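Side-chain contacts in thrombospondin related anonymous protein (Plasmodium falciparum, PDB 4F1J), which probably serves in adhesion of the malaria parasite to host cells, using the magnesium-binding von Willebrand factor A domain that makes up this chain: residues G18-R22 with H23-K27; H28-P31 with L32-L36; I78-S81 with L82-T85; W181-V184 with K185-G189. One frame throughout, in Å; residues are numbered along the deposited sequence.

Interaction 1. Residues G18-R22 with H23-K27; sequences GSIRR and HNWVK. With MG (magnesium ion), chain C; SO4 (sulfate ion), chain G.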
loop_
_atom_site.group_PDB
_atom_site.type_symbol
_atom_site.label_atom_id
_atom_site.label_comp_id
_atom_site.label_asym_id
_atom_site.label_seq_id
_atom_site.Cartn_x
_atom_site.Cartn_y
_atom_site.Cartn_z
ATOM N N GLY A 18 8.494 -12.784 -6.223
ATOM C CA GLY A 18 9.087 -13.268 -7.496
ATOM C C GLY A 18 8.105 -13.436 -8.647
ATOM O O GLY A 18 8.472 -13.260 -9.824
ATOM N N SER A 19 6.846 -13.706 -8.326
ATOM C CA SER A 19 5.777 -13.874 -9.314
ATOM C C SER A 19 5.618 -12.696 -10.263
ATOM O O SER A 19 5.131 -12.844 -11.395
ATOM C CB SER A 19 4.457 -14.055 -8.590
ATOM O OG SER A 19 4.194 -12.895 -7.832
ATOM N N ILE A 20 6.022 -11.528 -9.789
ATOM C CA ILE A 20 5.899 -10.280 -10.549
ATOM C C ILE A 20 6.600 -10.316 -11.905
ATOM O O ILE A 20 6.068 -9.807 -12.887
ATOM C CB ILE A 20 6.429 -9.090 -9.726
ATOM C CG1 ILE A 20 5.470 -8.829 -8.547
ATOM C CG2 ILE A 20 6.597 -7.817 -10.616
ATOM C CD1 ILE A 20 5.940 -7.720 -7.570
ATOM N N ARG A 21 7.777 -10.929 -11.912
ATOM C CA ARG A 21 8.715 -10.919 -13.030
ATOM C C ARG A 21 9.395 -9.558 -13.151
ATOM O O ARG A 21 8.763 -8.494 -13.044
ATOM C CB ARG A 21 8.077 -11.326 -14.358
ATOM C CG ARG A 21 7.305 -12.642 -14.326
ATOM C CD ARG A 21 8.206 -13.808 -14.044
ATOM N NE ARG A 21 7.509 -15.086 -13.945
ATOM C CZ ARG A 21 7.082 -15.825 -14.977
ATOM N NH1 ARG A 21 7.245 -15.428 -16.240
ATOM N NH2 ARG A 21 6.481 -16.988 -14.738
ATOM N N ARG A 22 10.699 -9.605 -13.368
ATOM C CA ARG A 22 11.512 -8.402 -13.477
ATOM C C ARG A 22 10.953 -7.385 -14.480
ATOM O O ARG A 22 10.927 -6.184 -14.185
ATOM C CB ARG A 22 12.960 -8.766 -13.820
ATOM C CG ARG A 22 13.869 -7.622 -14.032
ATOM C CD ARG A 22 14.143 -6.827 -12.782
ATOM N NE ARG A 22 15.072 -5.735 -13.055
ATOM C CZ ARG A 22 15.499 -4.849 -12.162
ATOM N NH1 ARG A 22 15.097 -4.906 -10.898
ATOM N NH2 ARG A 22 16.339 -3.900 -12.538
ATOM N N HIS A 23 10.488 -7.831 -15.653
ATOM C CA HIS A 23 10.063 -6.832 -16.658
ATOM C C HIS A 23 8.832 -6.048 -16.178
ATOM O O HIS A 23 8.726 -4.855 -16.406
ATOM C CB HIS A 23 9.834 -7.469 -18.036
ATOM C CG HIS A 23 8.726 -8.465 -18.064
ATOM N ND1 HIS A 23 7.430 -8.102 -18.314
ATOM C CD2 HIS A 23 8.729 -9.813 -17.939
ATOM C CE1 HIS A 23 6.663 -9.179 -18.300
ATOM N NE2 HIS A 23 7.427 -10.235 -18.093
ATOM N N ASN A 24 7.940 -6.717 -15.453
ATOM C CA ASN A 24 6.780 -6.066 -14.852
ATOM C C ASN A 24 7.160 -5.169 -13.690
ATOM O O ASN A 24 6.581 -4.089 -13.539
ATOM C CB ASN A 24 5.754 -7.078 -14.368
ATOM C CG ASN A 24 4.934 -7.660 -15.479
ATOM O OD1 ASN A 24 4.637 -6.994 -16.475
ATOM N ND2 ASN A 24 4.503 -8.903 -15.299
ATOM N N TRP A 25 8.141 -5.586 -12.901
ATOM C CA TRP A 25 8.651 -4.739 -11.813
ATOM C C TRP A 25 9.160 -3.406 -12.354
ATOM O O TRP A 25 8.853 -2.325 -11.840
ATOM C CB TRP A 25 9.774 -5.447 -11.078
ATOM C CG TRP A 25 10.328 -4.681 -9.947
ATOM C CD1 TRP A 25 11.520 -4.048 -9.890
ATOM C CD2 TRP A 25 9.721 -4.510 -8.651
ATOM N NE1 TRP A 25 11.700 -3.474 -8.667
ATOM C CE2 TRP A 25 10.604 -3.734 -7.887
ATOM C CE3 TRP A 25 8.506 -4.916 -8.083
ATOM C CZ2 TRP A 25 10.328 -3.363 -6.573
ATOM C CZ3 TRP A 25 8.236 -4.549 -6.783
ATOM C CH2 TRP A 25 9.139 -3.783 -6.043
ATOM N N VAL A 26 9.950 -3.493 -13.418
ATOM C CA VAL A 26 10.589 -2.320 -14.005
ATOM C C VAL A 26 9.595 -1.470 -14.796
ATOM O O VAL A 26 9.553 -0.224 -14.645
ATOM C CB VAL A 26 11.763 -2.776 -14.915
ATOM C CG1 VAL A 26 12.274 -1.595 -15.806
ATOM C CG2 VAL A 26 12.883 -3.357 -14.055
ATOM N N LYS A 27 8.792 -2.116 -15.647
ATOM C CA LYS A 27 7.895 -1.372 -16.543
ATOM C C LYS A 27 6.568 -0.961 -15.930
ATOM O O LYS A 27 5.953 0.000 -16.407
ATOM C CB LYS A 27 7.648 -2.116 -17.876
ATOM C CG LYS A 27 8.908 -2.283 -18.728
ATOM C CD LYS A 27 9.684 -0.994 -18.989
ATOM C CE LYS A 27 9.211 -0.234 -20.217
ATOM N NZ LYS A 27 10.056 0.995 -20.477
HETATM MG MG MG C . 3.216 -12.603 -6.012
HETATM S S SO4 G . 16.199 -4.271 -16.471
HETATM O O1 SO4 G . 15.146 -3.719 -17.310
HETATM O O2 SO4 G . 17.391 -4.598 -17.260
HETATM O O3 SO4 G . 16.553 -3.240 -15.494
HETATM O O4 SO4 G . 15.758 -5.504 -15.857
HETATM O O HOH W 1 2.345 -11.959 -4.168
HETATM O O HOH W 2 3.878 -14.332 -5.312
HETATM O O HOH W 3 1.693 -13.708 -6.778
#

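Interaction 2. Residues H28-P31 with L32-L36; sequences HAVP and LAMKL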
loop_
_atom_site.group_PDB
_atom_site.type_symbol
_atom_site.label_atom_id
_atom_site.label_comp_id
_atom_site.label_asym_id
_atom_site.label_seq_id
_atom_site.Cartn_x
_atom_site.Cartn_y
_atom_site.Cartn_z
ATOM N N HIS A 28 6.144 -1.633 -14.857
ATOM C CA HIS A 28 4.818 -1.378 -14.295
ATOM C C HIS A 28 4.768 -1.140 -12.786
ATOM O O HIS A 28 4.158 -0.134 -12.359
ATOM C CB HIS A 28 3.849 -2.478 -14.656
ATOM C CG HIS A 28 3.720 -2.703 -16.138
ATOM N ND1 HIS A 28 3.236 -1.741 -16.994
ATOM C CD2 HIS A 28 4.004 -3.782 -16.899
ATOM C CE1 HIS A 28 3.238 -2.220 -18.230
ATOM N NE2 HIS A 28 3.708 -3.454 -18.203
ATOM N N ALA A 29 5.346 -2.049 -11.988
ATOM C CA ALA A 29 5.260 -1.938 -10.498
ATOM C C ALA A 29 5.897 -0.657 -9.974
ATOM O O ALA A 29 5.264 0.094 -9.218
ATOM C CB ALA A 29 5.885 -3.170 -9.778
ATOM N N VAL A 30 7.135 -0.402 -10.372
ATOM C CA VAL A 30 7.829 0.804 -9.920
ATOM C C VAL A 30 7.121 2.079 -10.423
ATOM O O VAL A 30 6.833 2.971 -9.631
ATOM C CB VAL A 30 9.366 0.752 -10.198
ATOM C CG1 VAL A 30 10.012 2.117 -10.037
ATOM C CG2 VAL A 30 10.031 -0.277 -9.230
ATOM N N PRO A 31 6.839 2.177 -11.736
ATOM C CA PRO A 31 6.023 3.302 -12.225
ATOM C C PRO A 31 4.653 3.460 -11.566
ATOM O O PRO A 31 4.169 4.592 -11.438
ATOM C CB PRO A 31 5.888 3.017 -13.716
ATOM C CG PRO A 31 7.116 2.232 -14.056
ATOM C CD PRO A 31 7.362 1.355 -12.851
ATOM N N LEU A 32 4.033 2.356 -11.155
ATOM C CA LEU A 32 2.733 2.420 -10.477
ATOM C C LEU A 32 2.869 3.074 -9.098
ATOM O O LEU A 32 2.050 3.926 -8.734
ATOM C CB LEU A 32 2.159 1.036 -10.304
ATOM C CG LEU A 32 0.921 0.875 -9.429
ATOM C CD1 LEU A 32 -0.232 1.677 -9.995
ATOM C CD2 LEU A 32 0.563 -0.627 -9.310
ATOM N N ALA A 33 3.869 2.642 -8.331
ATOM C CA ALA A 33 4.157 3.230 -7.010
ATOM C C ALA A 33 4.464 4.726 -7.184
ATOM O O ALA A 33 4.042 5.559 -6.389
ATOM C CB ALA A 33 5.331 2.517 -6.348
ATOM N N MET A 34 5.216 5.070 -8.229
ATOM C CA MET A 34 5.478 6.482 -8.530
ATOM C C MET A 34 4.212 7.317 -8.789
ATOM O O MET A 34 4.049 8.417 -8.201
ATOM C CB MET A 34 6.500 6.595 -9.670
ATOM C CG MET A 34 7.851 6.133 -9.213
ATOM S SD MET A 34 9.112 6.169 -10.504
ATOM C CE MET A 34 9.527 7.909 -10.477
ATOM N N LYS A 35 3.336 6.819 -9.655
ATOM C CA LYS A 35 2.081 7.480 -9.961
ATOM C C LYS A 35 1.170 7.543 -8.723
ATOM O O LYS A 35 0.463 8.507 -8.527
ATOM C CB LYS A 35 1.361 6.786 -11.133
ATOM C CG LYS A 35 0.158 7.570 -11.648
ATOM C CD LYS A 35 -0.204 7.240 -13.051
ATOM C CE LYS A 35 -1.430 8.055 -13.508
ATOM N NZ LYS A 35 -1.822 7.791 -14.926
ATOM N N LEU A 36 1.200 6.526 -7.875
ATOM C CA LEU A 36 0.394 6.543 -6.656
ATOM C C LEU A 36 0.827 7.722 -5.791
ATOM O O LEU A 36 -0.018 8.526 -5.332
ATOM C CB LEU A 36 0.580 5.214 -5.909
ATOM C CG LEU A 36 -0.141 5.027 -4.565
ATOM C CD1 LEU A 36 -0.199 3.520 -4.311
ATOM C CD2 LEU A 36 0.472 5.736 -3.329
#

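Interaction 3. Residues I78-S81 with L82-T85; sequences IIKS and LLST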
loop_
_atom_site.group_PDB
_atom_site.type_symbol
_atom_site.label_atom_id
_atom_site.label_comp_id
_atom_site.label_asym_id
_atom_site.label_seq_id
_atom_site.Cartn_x
_atom_site.Cartn_y
_atom_site.Cartn_z
ATOM N N ILE A 78 13.478 7.644 -4.089
ATOM C CA ILE A 78 13.628 6.395 -3.379
ATOM C C ILE A 78 12.871 5.287 -4.095
ATOM O O ILE A 78 13.383 4.165 -4.235
ATOM C CB ILE A 78 13.214 6.510 -1.900
ATOM C CG1 ILE A 78 14.166 7.441 -1.159
ATOM C CG2 ILE A 78 13.149 5.114 -1.231
ATOM C CD1 ILE A 78 13.618 7.939 0.167
ATOM N N ILE A 79 11.666 5.578 -4.570
ATOM C CA ILE A 79 10.907 4.569 -5.271
ATOM C C ILE A 79 11.644 4.168 -6.543
ATOM O O ILE A 79 11.772 2.983 -6.835
ATOM C CB ILE A 79 9.471 5.023 -5.579
ATOM C CG1 ILE A 79 8.674 5.200 -4.275
ATOM C CG2 ILE A 79 8.800 4.011 -6.517
ATOM C CD1 ILE A 79 8.709 3.981 -3.326
ATOM N N LYS A 80 12.180 5.154 -7.264
ATOM C CA LYS A 80 12.931 4.874 -8.498
ATOM C C LYS A 80 14.169 4.020 -8.220
ATOM O O LYS A 80 14.562 3.176 -9.046
ATOM C CB LYS A 80 13.320 6.168 -9.213
ATOM C CG LYS A 80 13.784 5.916 -10.651
ATOM C CD LYS A 80 14.705 7.008 -11.203
ATOM C CE LYS A 80 15.531 6.485 -12.415
ATOM N NZ LYS A 80 14.672 5.960 -13.550
ATOM N N SER A 81 14.754 4.196 -7.043
ATOM C CA SER A 81 15.912 3.410 -6.628
ATOM C C SER A 81 15.612 1.917 -6.501
ATOM O O SER A 81 16.546 1.116 -6.396
ATOM C CB SER A 81 16.510 3.934 -5.311
ATOM O OG SER A 81 15.853 3.435 -4.164
ATOM N N LEU A 82 14.330 1.533 -6.506
ATOM C CA LEU A 82 13.966 0.112 -6.420
ATOM C C LEU A 82 14.319 -0.640 -7.698
ATOM O O LEU A 82 14.295 -1.861 -7.720
ATOM C CB LEU A 82 12.458 -0.049 -6.129
ATOM C CG LEU A 82 12.009 0.426 -4.746
ATOM C CD1 LEU A 82 10.470 0.394 -4.668
ATOM C CD2 LEU A 82 12.618 -0.395 -3.639
ATOM N N LEU A 83 14.604 0.103 -8.762
ATOM C CA LEU A 83 15.011 -0.482 -10.039
ATOM C C LEU A 83 16.396 -1.080 -9.932
ATOM O O LEU A 83 16.634 -2.179 -10.426
ATOM C CB LEU A 83 14.998 0.585 -11.137
ATOM C CG LEU A 83 13.630 1.189 -11.471
ATOM C CD1 LEU A 83 13.804 2.399 -12.401
ATOM C CD2 LEU A 83 12.697 0.177 -12.091
ATOM N N SER A 84 17.296 -0.381 -9.243
ATOM C CA SER A 84 18.702 -0.807 -9.083
ATOM C C SER A 84 18.865 -1.734 -7.879
ATOM O O SER A 84 19.602 -1.430 -6.936
ATOM C CB SER A 84 19.596 0.425 -8.922
ATOM O OG SER A 84 19.314 1.383 -9.928
ATOM N N THR A 85 18.159 -2.861 -7.923
ATOM C CA THR A 85 18.166 -3.861 -6.867
ATOM C C THR A 85 18.031 -5.259 -7.479
ATOM O O THR A 85 17.854 -5.400 -8.694
ATOM C CB THR A 85 16.928 -3.707 -5.962
ATOM O OG1 THR A 85 15.763 -3.938 -6.756
ATOM C CG2 THR A 85 16.851 -2.316 -5.335
HETATM O O HOH W 4 17.289 3.055 -10.067
HETATM O O HOH W 5 18.936 0.899 -5.199
#

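Interaction 4. Residues W181-V184 with K185-G189; sequences WENV and KNVIG. With SO4 (sulfate ion), chain E.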
loop_
_atom_site.group_PDB
_atom_site.type_symbol
_atom_site.label_atom_id
_atom_site.label_comp_id
_atom_site.label_asym_id
_atom_site.label_seq_id
_atom_site.Cartn_x
_atom_site.Cartn_y
_atom_site.Cartn_z
ATOM N N TRP A 181 -1.651 -6.103 -15.612
ATOM C CA TRP A 181 -0.364 -5.464 -15.493
ATOM C C TRP A 181 -0.240 -4.233 -16.406
ATOM O O TRP A 181 0.183 -3.172 -15.976
ATOM C CB TRP A 181 0.762 -6.461 -15.804
ATOM C CG TRP A 181 1.195 -7.214 -14.607
ATOM C CD1 TRP A 181 0.965 -8.513 -14.329
ATOM C CD2 TRP A 181 1.891 -6.671 -13.476
ATOM N NE1 TRP A 181 1.504 -8.837 -13.111
ATOM C CE2 TRP A 181 2.081 -7.722 -12.564
ATOM C CE3 TRP A 181 2.388 -5.399 -13.158
ATOM C CZ2 TRP A 181 2.728 -7.543 -11.340
ATOM C CZ3 TRP A 181 3.035 -5.219 -11.952
ATOM C CH2 TRP A 181 3.210 -6.292 -11.053
ATOM N N GLU A 182 -0.618 -4.404 -17.672
ATOM C CA GLU A 182 -0.441 -3.345 -18.675
ATOM C C GLU A 182 -1.249 -2.081 -18.379
ATOM O O GLU A 182 -0.865 -1.001 -18.844
ATOM C CB GLU A 182 -0.794 -3.858 -20.071
ATOM C CG GLU A 182 -2.164 -4.442 -20.173
ATOM C CD GLU A 182 -2.204 -5.951 -20.009
ATOM O OE1 GLU A 182 -1.451 -6.551 -19.157
ATOM O OE2 GLU A 182 -3.028 -6.543 -20.755
ATOM N N ASN A 183 -2.312 -2.211 -17.572
ATOM C CA ASN A 183 -3.282 -1.150 -17.356
ATOM C C ASN A 183 -3.160 -0.432 -16.000
ATOM O O ASN A 183 -3.943 0.477 -15.720
ATOM C CB ASN A 183 -4.694 -1.744 -17.481
ATOM C CG ASN A 183 -5.763 -0.705 -17.637
ATOM O OD1 ASN A 183 -6.835 -0.809 -17.021
ATOM N ND2 ASN A 183 -5.522 0.285 -18.496
ATOM N N VAL A 184 -2.173 -0.809 -15.184
ATOM C CA VAL A 184 -2.129 -0.315 -13.789
ATOM C C VAL A 184 -2.131 1.207 -13.669
ATOM O O VAL A 184 -2.771 1.744 -12.774
ATOM C CB VAL A 184 -0.963 -0.898 -12.974
ATOM C CG1 VAL A 184 -1.212 -2.401 -12.747
ATOM C CG2 VAL A 184 0.384 -0.631 -13.604
ATOM N N LYS A 185 -1.469 1.908 -14.586
ATOM C CA LYS A 185 -1.365 3.366 -14.433
ATOM C C LYS A 185 -2.680 4.089 -14.751
ATOM O O LYS A 185 -2.851 5.252 -14.370
ATOM C CB LYS A 185 -0.196 3.947 -15.252
ATOM C CG LYS A 185 1.170 3.734 -14.577
ATOM C CD LYS A 185 2.320 4.185 -15.474
ATOM C CE LYS A 185 2.504 5.686 -15.427
ATOM N NZ LYS A 185 3.605 6.085 -16.343
ATOM N N ASN A 186 -3.602 3.403 -15.430
ATOM C CA ASN A 186 -4.944 3.944 -15.704
ATOM C C ASN A 186 -5.957 3.703 -14.596
ATOM O O ASN A 186 -7.015 4.337 -14.572
ATOM C CB ASN A 186 -5.483 3.347 -16.992
ATOM C CG ASN A 186 -4.573 3.602 -18.173
ATOM O OD1 ASN A 186 -4.243 2.676 -18.927
ATOM N ND2 ASN A 186 -4.158 4.858 -18.346
ATOM N N VAL A 187 -5.649 2.787 -13.687
ATOM C CA VAL A 187 -6.590 2.401 -12.621
ATOM C C VAL A 187 -6.218 3.095 -11.297
ATOM O O VAL A 187 -7.087 3.355 -10.473
ATOM C CB VAL A 187 -6.663 0.856 -12.452
ATOM C CG1 VAL A 187 -7.706 0.476 -11.366
ATOM C CG2 VAL A 187 -7.027 0.191 -13.787
ATOM N N ILE A 188 -4.949 3.467 -11.146
ATOM C CA ILE A 188 -4.430 3.939 -9.845
ATOM C C ILE A 188 -5.012 5.296 -9.426
ATOM O O ILE A 188 -5.321 5.506 -8.258
ATOM C CB ILE A 188 -2.864 3.962 -9.822
ATOM C CG1 ILE A 188 -2.321 4.182 -8.393
ATOM C CG2 ILE A 188 -2.311 5.036 -10.760
ATOM C CD1 ILE A 188 -2.691 3.118 -7.394
ATOM N N GLY A 189 -5.196 6.205 -10.382
ATOM C CA GLY A 189 -5.793 7.516 -10.067
ATOM C C GLY A 189 -7.201 7.430 -9.503
ATOM O O GLY A 189 -7.448 7.893 -8.391
HETATM S S SO4 E . -2.537 -9.692 -16.520
HETATM O O1 SO4 E . -2.680 -9.592 -17.977
HETATM O O2 SO4 E . -1.775 -10.905 -16.199
HETATM O O3 SO4 E . -1.785 -8.545 -16.073
HETATM O O4 SO4 E . -3.887 -9.729 -15.928
HETATM O O HOH W 6 -0.303 1.110 -17.072
#

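Interaction 1. Residues G18-R22 with H23-K27
The carboxamide of N24 reaches back to the carbonyl of I20, its ND2 lying 3.0 Å from I20 O. The bond is nearly straight on the acceptor side (C=O...N 172°), and the oxygen lies close to the amide plane, so an asparagine in the first turn of the helix satisfies a carbonyl of the preceding 3-10 segment. At the N-cap, R21 O accepts from W25 N. In R22, CG stands anti to the backbone N (chi1 177°), and a bend at chi2 brings the guanidinium back beside V26, whose CG2 sits over one face, 3.4 Å from R22 NE. Arginine suits this helix start because its several N-H groups reach backbone carbonyls of the loop after helix 72-80, NH2 bonding L83 O and NH1 L87 O. NE and NH2 also donate to a sulfate, probably a crystallisation additive, with NE 2.9 Å from its O4. I20 instead turns inward, its CD1 meeting the edge of the W25 ring at CE3 (3.8 Å). Next to it S19 OG binds magnesium at 2.1 Å, with three waters, S17 and D123, as in a MIDAS. This turn thus joins strand 8-15 to helix 22-38, with I20 resting on D15 of the strand and W25 on M14.

Interaction 2. Residues H28-P31 with L32-L36
In V30, CG1 lies anti to the backbone N (chi1 166°), directed along the helix toward M34, whose own CG stands beside its backbone N (chi1 -69°) before the chain turns at chi3 (80°). The thioether crosses the valine obliquely, with M34 SD 4.2 Å from V30 CG1, a loose van der Waals contact rather than a tight one. On its way there the methionine chain passes over the carbonyl of the preceding turn, M34 CG lying 3.3 Å from V30 O. A flexible, unbranched methionine suits this place because it can follow the helix surface and still fill space against L76 and I79 of helix 72-80. The backbone below is alpha-helical: M34 N donates to V30 O at 3.0 Å, and K35 N to P31 O at 3.0 Å. P31, which has no N-H to give, kinks the helix but leaves its carbonyl able to accept. Helix 22-38 is the crossover of a beta-alpha-beta unit between the parallel strands 8-15 and 47-54 of this Rossmann-like fold. Two alanines, A29 and A33, let it come close to M14 of strand 8-15, and L36 packs on L12 farther along. Farther round, L32 has its CB 3.1 Å from H28 O, and its branched end packs on V184 and I188 of helix 184-200. K35 is also directed that way: its extended chain lets NZ reach K185 O, the backbone carbonyl that accepts its hydrogen bond.

Interaction 3. Residues I78-S81 with L82-T85
L82 N donates to I79 O at 3.0 Å, and L83 N to K80 O at 3.1 Å, the second closing a type I beta turn from K80 to L83. Both donors stand well above the carbonyl planes, as expected of tight i to i+3 links in a chain that is leaving its helix. A further link from S84 N to S81 O is weak, and S84 centres an inverse gamma turn. Among the hydroxyls, S81 OG donates to I78 O at 2.6 Å, helped by a chi1 of 84° that folds the oxygen back over its own backbone; a short polar side chain suits this helix end, where it takes up a helical carbonyl. T85 OG1 donates to L82 O at 2.7 Å within the following loop, and L82 O also accepts from W25 NE1. Two waters add bridges, one between K80 O and S84 OG, the other giving a hydrogen to S81 O and another to S84 O. Among apolar contacts, I79 CD1 meets L82 CD1 at 4.2 Å on the buried side, where branched aliphatics fill the interior. On the outer side K80 lays its chain across L83, with CG 3.9 Å from L83 CD1 and NZ at 3.8 Å from the same methyl. The exit from helix 72-80 packs I79 and L82 onto I61 of strand 58-62; I79 also rests on A33, and L82 on V30, of helix 22-38.

Interaction 4. Residues W181-V184 with K185-G189
The backbone passes here from a 3-10 turn into helix 184-200, N183 O accepting from N186 N at 3.0 Å and V184 O receiving V187 N at 3.2 Å, with I188 N a second, weak donor to V184 O. The first two donors rise well out of the carbonyl planes, the mark of i to i+3 bonds. Near the surface the side chains of N183 and N186 cross at about a right angle, their amide planes 50° apart. N183 ND2 comes within 2.7 Å of N186 OD1, but its N-H is badly aimed, so this close approach does not count as a hydrogen bond. N183 CG is anti to the backbone N (chi1 -165°), and the amide that it carries forward also sets N183 OD1 beside V187 CG2 at 3.4 Å. Polar asparagines suit a helix start near the surface, and K185 N, in the first turn, donates at 2.9 Å to a water that in turn donates to E182 O. Upstream, W181 N lies against a sulfate, probably from the crystallisation liquor, at a distance too short to be trusted. Compact apolar valines suit the side facing the sheet. V184 packs on F149 and I151 of strand 145-151, V187 on F149 and on A177 of strand 176-179, while I188 turns to L32 and K35 of helix 22-38.

Along the chain the four contacts follow in order without overlap, all within one von Willebrand factor A domain. Interactions 1 and 2 share helix 22-38, their centres about 12 Å apart, with V26 O packing on P31 CD between them. That helix is flanked by the other two: the centre of interaction 3 lies about 11 Å from that of interaction 2, and the centre of interaction 4 about 9 Å from it. Interactions 3 and 4 are about 20 Å apart between centres and do not touch. W181 packs on I20 and N24, while R22 NH2 and W25 NE1 hydrogen-bond to L83 O and L82 O, so the magnesium-bearing turn and helix start of interaction 1 lie between the loop after helix 72-80 and the start of helix 184-200.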